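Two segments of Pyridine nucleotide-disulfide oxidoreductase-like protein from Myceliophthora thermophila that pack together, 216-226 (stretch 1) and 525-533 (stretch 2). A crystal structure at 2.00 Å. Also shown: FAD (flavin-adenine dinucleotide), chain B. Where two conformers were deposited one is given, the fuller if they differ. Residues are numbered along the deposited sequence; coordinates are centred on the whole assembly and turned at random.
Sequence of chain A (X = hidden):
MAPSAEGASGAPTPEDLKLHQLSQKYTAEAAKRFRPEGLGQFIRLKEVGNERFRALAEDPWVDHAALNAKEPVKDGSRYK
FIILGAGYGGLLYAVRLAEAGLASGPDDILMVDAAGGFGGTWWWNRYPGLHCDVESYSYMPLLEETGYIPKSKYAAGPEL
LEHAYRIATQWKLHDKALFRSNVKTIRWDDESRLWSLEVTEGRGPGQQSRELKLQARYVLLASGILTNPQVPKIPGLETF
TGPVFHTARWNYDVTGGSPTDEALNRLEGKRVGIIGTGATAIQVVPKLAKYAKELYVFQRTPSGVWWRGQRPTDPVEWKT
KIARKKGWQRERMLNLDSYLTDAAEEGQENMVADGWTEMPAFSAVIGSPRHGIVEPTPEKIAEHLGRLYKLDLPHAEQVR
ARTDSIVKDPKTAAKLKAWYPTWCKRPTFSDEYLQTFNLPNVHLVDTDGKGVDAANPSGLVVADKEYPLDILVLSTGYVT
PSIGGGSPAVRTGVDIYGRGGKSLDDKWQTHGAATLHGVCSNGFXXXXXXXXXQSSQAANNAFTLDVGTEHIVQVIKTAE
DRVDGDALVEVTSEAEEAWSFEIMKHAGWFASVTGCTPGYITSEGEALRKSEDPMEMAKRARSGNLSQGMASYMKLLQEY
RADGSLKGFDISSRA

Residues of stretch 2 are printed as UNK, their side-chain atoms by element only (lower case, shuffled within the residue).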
# COMPACT_ATOMS: atom_id res chain seq x y z
N ALA A 216 3.67 -26.82 -0.61
CA ALA A 216 2.82 -26.52 -1.77
C ALA A 216 3.56 -26.66 -3.06
O ALA A 216 4.74 -26.41 -3.09
CB ALA A 216 2.28 -25.09 -1.67
N ARG A 217 2.83 -26.85 -4.16
CA ARG A 217 3.48 -26.88 -5.51
C ARG A 217 3.80 -25.47 -5.95
O ARG A 217 4.81 -25.24 -6.54
CB ARG A 217 2.49 -27.51 -6.53
CG ARG A 217 2.21 -28.98 -6.19
CD ARG A 217 1.25 -29.47 -7.26
NE ARG A 217 0.91 -30.83 -7.11
CZ ARG A 217 0.05 -31.49 -7.85
NH1 ARG A 217 -0.53 -30.93 -8.89
NH2 ARG A 217 -0.14 -32.77 -7.58
N TYR A 218 2.92 -24.52 -5.66
CA TYR A 218 3.06 -23.14 -5.99
C TYR A 218 2.88 -22.25 -4.76
O TYR A 218 1.95 -22.53 -3.91
CB TYR A 218 1.93 -22.79 -6.94
CG TYR A 218 2.01 -23.27 -8.35
CD1 TYR A 218 2.71 -22.56 -9.34
CD2 TYR A 218 1.31 -24.42 -8.75
CE1 TYR A 218 2.69 -22.95 -10.68
CE2 TYR A 218 1.32 -24.80 -10.08
CZ TYR A 218 1.97 -24.08 -11.02
OH TYR A 218 1.91 -24.59 -12.32
N VAL A 219 3.67 -21.18 -4.71
CA VAL A 219 3.45 -20.16 -3.69
C VAL A 219 3.16 -18.84 -4.38
O VAL A 219 3.90 -18.41 -5.18
CB VAL A 219 4.64 -20.00 -2.74
CG1 VAL A 219 4.51 -18.78 -1.80
CG2 VAL A 219 4.88 -21.29 -1.97
N LEU A 220 2.05 -18.23 -4.05
CA LEU A 220 1.63 -16.94 -4.61
C LEU A 220 1.67 -15.87 -3.47
O LEU A 220 0.89 -15.94 -2.52
CB LEU A 220 0.22 -17.14 -5.07
CG LEU A 220 -0.09 -17.91 -6.34
CD1 LEU A 220 0.97 -18.60 -7.06
CD2 LEU A 220 -1.48 -18.39 -6.48
N LEU A 221 2.52 -14.87 -3.58
CA LEU A 221 2.58 -13.85 -2.53
C LEU A 221 1.63 -12.70 -2.86
O LEU A 221 1.74 -12.08 -3.92
CB LEU A 221 3.97 -13.32 -2.38
CG LEU A 221 5.05 -14.33 -2.13
CD1 LEU A 221 6.33 -13.54 -2.05
CD2 LEU A 221 4.94 -15.26 -0.94
N ALA A 222 0.70 -12.42 -1.96
CA ALA A 222 -0.10 -11.17 -2.00
C ALA A 222 0.06 -10.52 -0.60
O ALA A 222 -0.87 -10.28 0.16
CB ALA A 222 -1.55 -11.51 -2.32
N SER A 223 1.31 -10.23 -0.29
CA SER A 223 1.75 -9.91 1.08
C SER A 223 1.58 -8.44 1.35
O SER A 223 1.90 -7.99 2.49
CB SER A 223 3.23 -10.26 1.23
OG SER A 223 4.05 -9.45 0.40
N GLY A 224 1.19 -7.67 0.31
CA GLY A 224 0.87 -6.24 0.51
C GLY A 224 2.10 -5.32 0.56
O GLY A 224 3.24 -5.74 0.30
N ILE A 225 1.82 -4.05 0.86
CA ILE A 225 2.84 -3.01 0.81
C ILE A 225 2.87 -2.11 2.07
O ILE A 225 3.91 -1.53 2.36
CB ILE A 225 2.65 -2.07 -0.41
CG1 ILE A 225 1.18 -1.54 -0.55
CG2 ILE A 225 3.03 -2.76 -1.70
CD1 ILE A 225 0.95 -0.47 -1.68
N LEU A 226 1.73 -1.97 2.78
CA LEU A 226 1.64 -1.09 3.99
C LEU A 226 1.10 -1.97 5.14
O LEU A 226 -0.12 -1.97 5.46
CB LEU A 226 0.78 0.14 3.70
CG LEU A 226 1.40 1.08 2.59
CD1 LEU A 226 0.32 1.89 1.84
CD2 LEU A 226 2.50 1.97 3.14
N UNK A 525 11.30 -21.37 -9.02
CA UNK A 525 10.22 -21.97 -9.80
C UNK A 525 8.95 -22.04 -9.00
O UNK A 525 9.01 -22.21 -7.79
c UNK A 525 12.25 -22.40 -8.56
c UNK A 525 11.68 -23.69 -9.02
c UNK A 525 10.75 -23.39 -10.14
N UNK A 526 7.80 -21.89 -9.68
CA UNK A 526 6.52 -21.97 -9.04
C UNK A 526 6.29 -20.97 -7.96
O UNK A 526 5.40 -21.16 -7.16
c UNK A 526 6.18 -23.41 -8.61
c UNK A 526 5.87 -24.30 -9.80
o UNK A 526 6.09 -23.90 -10.95
n UNK A 526 5.33 -25.52 -9.53
N UNK A 527 6.98 -19.85 -7.98
CA UNK A 527 6.73 -18.75 -7.02
C UNK A 527 6.36 -17.58 -7.85
O UNK A 527 7.03 -17.26 -8.83
c UNK A 527 7.98 -17.14 -5.38
c UNK A 527 9.39 -16.75 -4.93
c UNK A 527 7.02 -17.31 -4.19
c UNK A 527 8.02 -18.38 -6.29
N UNK A 528 5.29 -16.91 -7.43
CA UNK A 528 4.86 -15.68 -8.03
C UNK A 528 4.49 -14.64 -7.00
O UNK A 528 4.12 -15.01 -5.91
c UNK A 528 3.99 -16.82 -10.15
c UNK A 528 4.48 -16.26 -11.37
c UNK A 528 4.75 -17.09 -12.44
c UNK A 528 3.79 -18.17 -10.09
c UNK A 528 3.64 -15.95 -8.98
c UNK A 528 4.52 -18.47 -12.34
c UNK A 528 4.11 -19.01 -11.18
N UNK A 529 4.55 -13.37 -7.37
CA UNK A 529 4.29 -12.30 -6.45
C UNK A 529 3.63 -11.18 -7.17
O UNK A 529 3.89 -10.97 -8.33
c UNK A 529 9.27 -12.01 -7.99
c UNK A 529 8.90 -13.09 -7.23
c UNK A 529 7.28 -10.86 -7.24
c UNK A 529 5.55 -11.87 -5.67
c UNK A 529 8.48 -10.89 -7.97
c UNK A 529 7.71 -13.07 -6.45
c UNK A 529 6.86 -11.94 -6.47
N UNK A 530 2.80 -10.44 -6.44
CA UNK A 530 2.06 -9.33 -7.06
C UNK A 530 3.10 -8.33 -7.50
O UNK A 530 4.06 -8.13 -6.85
o UNK A 530 1.54 -8.51 -4.84
c UNK A 530 -0.06 -9.70 -5.82
c UNK A 530 1.00 -8.73 -6.13
N UNK A 531 2.94 -7.76 -8.66
CA UNK A 531 4.06 -6.98 -9.16
C UNK A 531 4.27 -5.64 -8.42
O UNK A 531 3.36 -4.85 -8.39
c UNK A 531 2.19 -6.86 -10.68
c UNK A 531 3.70 -6.77 -10.63
c UNK A 531 1.76 -7.72 -9.55
N UNK A 532 5.48 -5.38 -7.95
CA UNK A 532 5.84 -4.11 -7.45
C UNK A 532 7.08 -3.62 -8.27
O UNK A 532 6.92 -3.03 -9.21
c UNK A 532 7.03 -2.65 -3.94
c UNK A 532 6.08 -4.19 -5.89
c UNK A 532 4.94 -2.09 -5.27
c UNK A 532 6.31 -2.76 -5.31
N UNK A 533 8.31 -3.96 -7.97
CA UNK A 533 9.43 -3.64 -8.83
C UNK A 533 9.20 -4.15 -10.29
O UNK A 533 8.61 -5.19 -10.51
c UNK A 533 10.70 -4.33 -8.35
o UNK A 533 11.10 -3.96 -7.08
PA FAD B . -2.93 -6.34 2.34
O1A FAD B . -1.84 -5.59 3.04
O2A FAD B . -4.35 -5.81 2.33
O5B FAD B . -2.97 -7.82 2.95
C5B FAD B . -1.80 -8.55 3.10
C4B FAD B . -1.90 -9.37 4.36
O4B FAD B . -0.78 -10.27 4.36
C3B FAD B . -1.85 -8.59 5.67
O3B FAD B . -2.83 -9.07 6.56
C2B FAD B . -0.47 -8.89 6.21
O2B FAD B . -0.42 -8.84 7.61
C1B FAD B . -0.24 -10.28 5.66
N9A FAD B . 1.15 -10.65 5.63
C8A FAD B . 2.17 -9.94 5.07
N7A FAD B . 3.31 -10.60 5.30
C5A FAD B . 3.07 -11.71 6.01
C6A FAD B . 3.89 -12.82 6.51
N6A FAD B . 5.20 -12.92 6.40
N1A FAD B . 3.20 -13.77 7.10
C2A FAD B . 1.86 -13.71 7.28
N3A FAD B . 1.03 -12.77 6.88
C4A FAD B . 1.64 -11.72 6.24
N1 FAD B . -5.13 1.59 -1.63
C2 FAD B . -5.97 2.04 -2.61
O2 FAD B . -5.77 1.75 -3.78
N3 FAD B . -7.04 2.80 -2.30
C4 FAD B . -7.28 3.13 -1.03
O4 FAD B . -8.26 3.82 -0.81
C4X FAD B . -6.43 2.71 0.10
N5 FAD B . -6.63 3.05 1.42
C5X FAD B . -5.76 2.58 2.35
C6 FAD B . -5.93 2.94 3.77
C7 FAD B . -4.93 2.38 4.70
C7M FAD B . -5.01 2.67 6.18
C8 FAD B . -3.79 1.53 4.25
C8M FAD B . -2.75 0.94 5.20
C9 FAD B . -3.65 1.23 2.91
C9A FAD B . -4.59 1.72 1.95
N10 FAD B . -4.38 1.40 0.60
C10 FAD B . -5.31 1.87 -0.33
C1' FAD B . -3.30 0.50 0.14
C2' FAD B . -3.80 -0.97 0.45
O2' FAD B . -2.79 -1.66 1.19
C3' FAD B . -4.23 -1.79 -0.82
O3' FAD B . -5.29 -1.10 -1.48
C4' FAD B . -4.83 -3.20 -0.58
O4' FAD B . -5.77 -3.31 0.57
C5' FAD B . -3.69 -4.23 -0.46
O5' FAD B . -4.29 -5.55 -0.65
P FAD B . -3.22 -6.76 -0.47
O1P FAD B . -4.10 -8.03 -0.22
O2P FAD B . -2.23 -6.63 -1.64
O3P FAD B . -2.32 -6.36 0.85
O HOH W 1 3.20 -9.55 -2.93

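Position 525 carries three side-chain carbons that close a ring onto the backbone N, and its phi is -61°; no side-chain atom comes within 7 Å of stretch 1. The ring closure identifies P525.

Position 526 has two side-chain carbons, the second bearing one oxygen and one nitrogen, which is a short amide. The nitrogen lies 3.0 Å from R217 O, a distance and an angle of 149° that fit a donor facing a carbonyl. This is N526: ND2 donates to R217 O, and CG sits over one face of the Y218 ring. Its backbone, at phi 60° and psi 24°, presents O to V219 N at 3.0 Å.

Position 527 shows four carbons forked at the second, hence a leucine rather than an isoleucine, which would fork at the first. L527 turns to the same face of the sheet as V219 and L221; its CD1 lies 3.8 Å from V219 CG1 and 4.1 Å from L221 CG, so one methyl group meets both.

Position 528 has one carbon followed by a six-carbon ring with no oxygen, which excludes tyrosine and gives F528. On the face shared with L220, its CD2 is 4.2 Å from L220 CD1, while its CE2 approaches Y218 CE1 at 4.2 Å, edge to edge near both ring planes.

Position 529 repeats the composition, one carbon and a six-carbon ring, so it is F529. Its CB touches L221 CB at 3.9 Å, but the ring leads away from stretch 1.

Position 530 has a first carbon carrying one oxygen and one carbon, the pattern of T530. CG2 lies 4.2 Å from A222 CB, and OG1 is 2.7 Å from water 1, which also donates a weak hydrogen bond to L221 O (3.1 Å between water O and L221 O).

Position 531 again closes three carbons onto N: P531, out of reach of stretch 1.

Position 532 has four carbons forked at the second, L532; its CD1 meets I225 CG2 at 4.1 Å.

Position 533 has one carbon and one oxygen, S533, and makes no contact.

The contact is a parallel strand pairing, with axes 12° apart and 4.6 Å at closest approach. F528 is bonded through both of its own backbone polar atoms, which lie in successive peptide units: its N donates to V219 O (3.0 Å, 167°) and its O accepts from L221 N (2.8 Å, 170°). T530 N to L221 O (3.2 Å, 145°) extends the ladder. Alternation sends successive side chains to opposite faces, and 555 Å² is buried in all.

Stretch 2 (525-533) PNLFFTPLS
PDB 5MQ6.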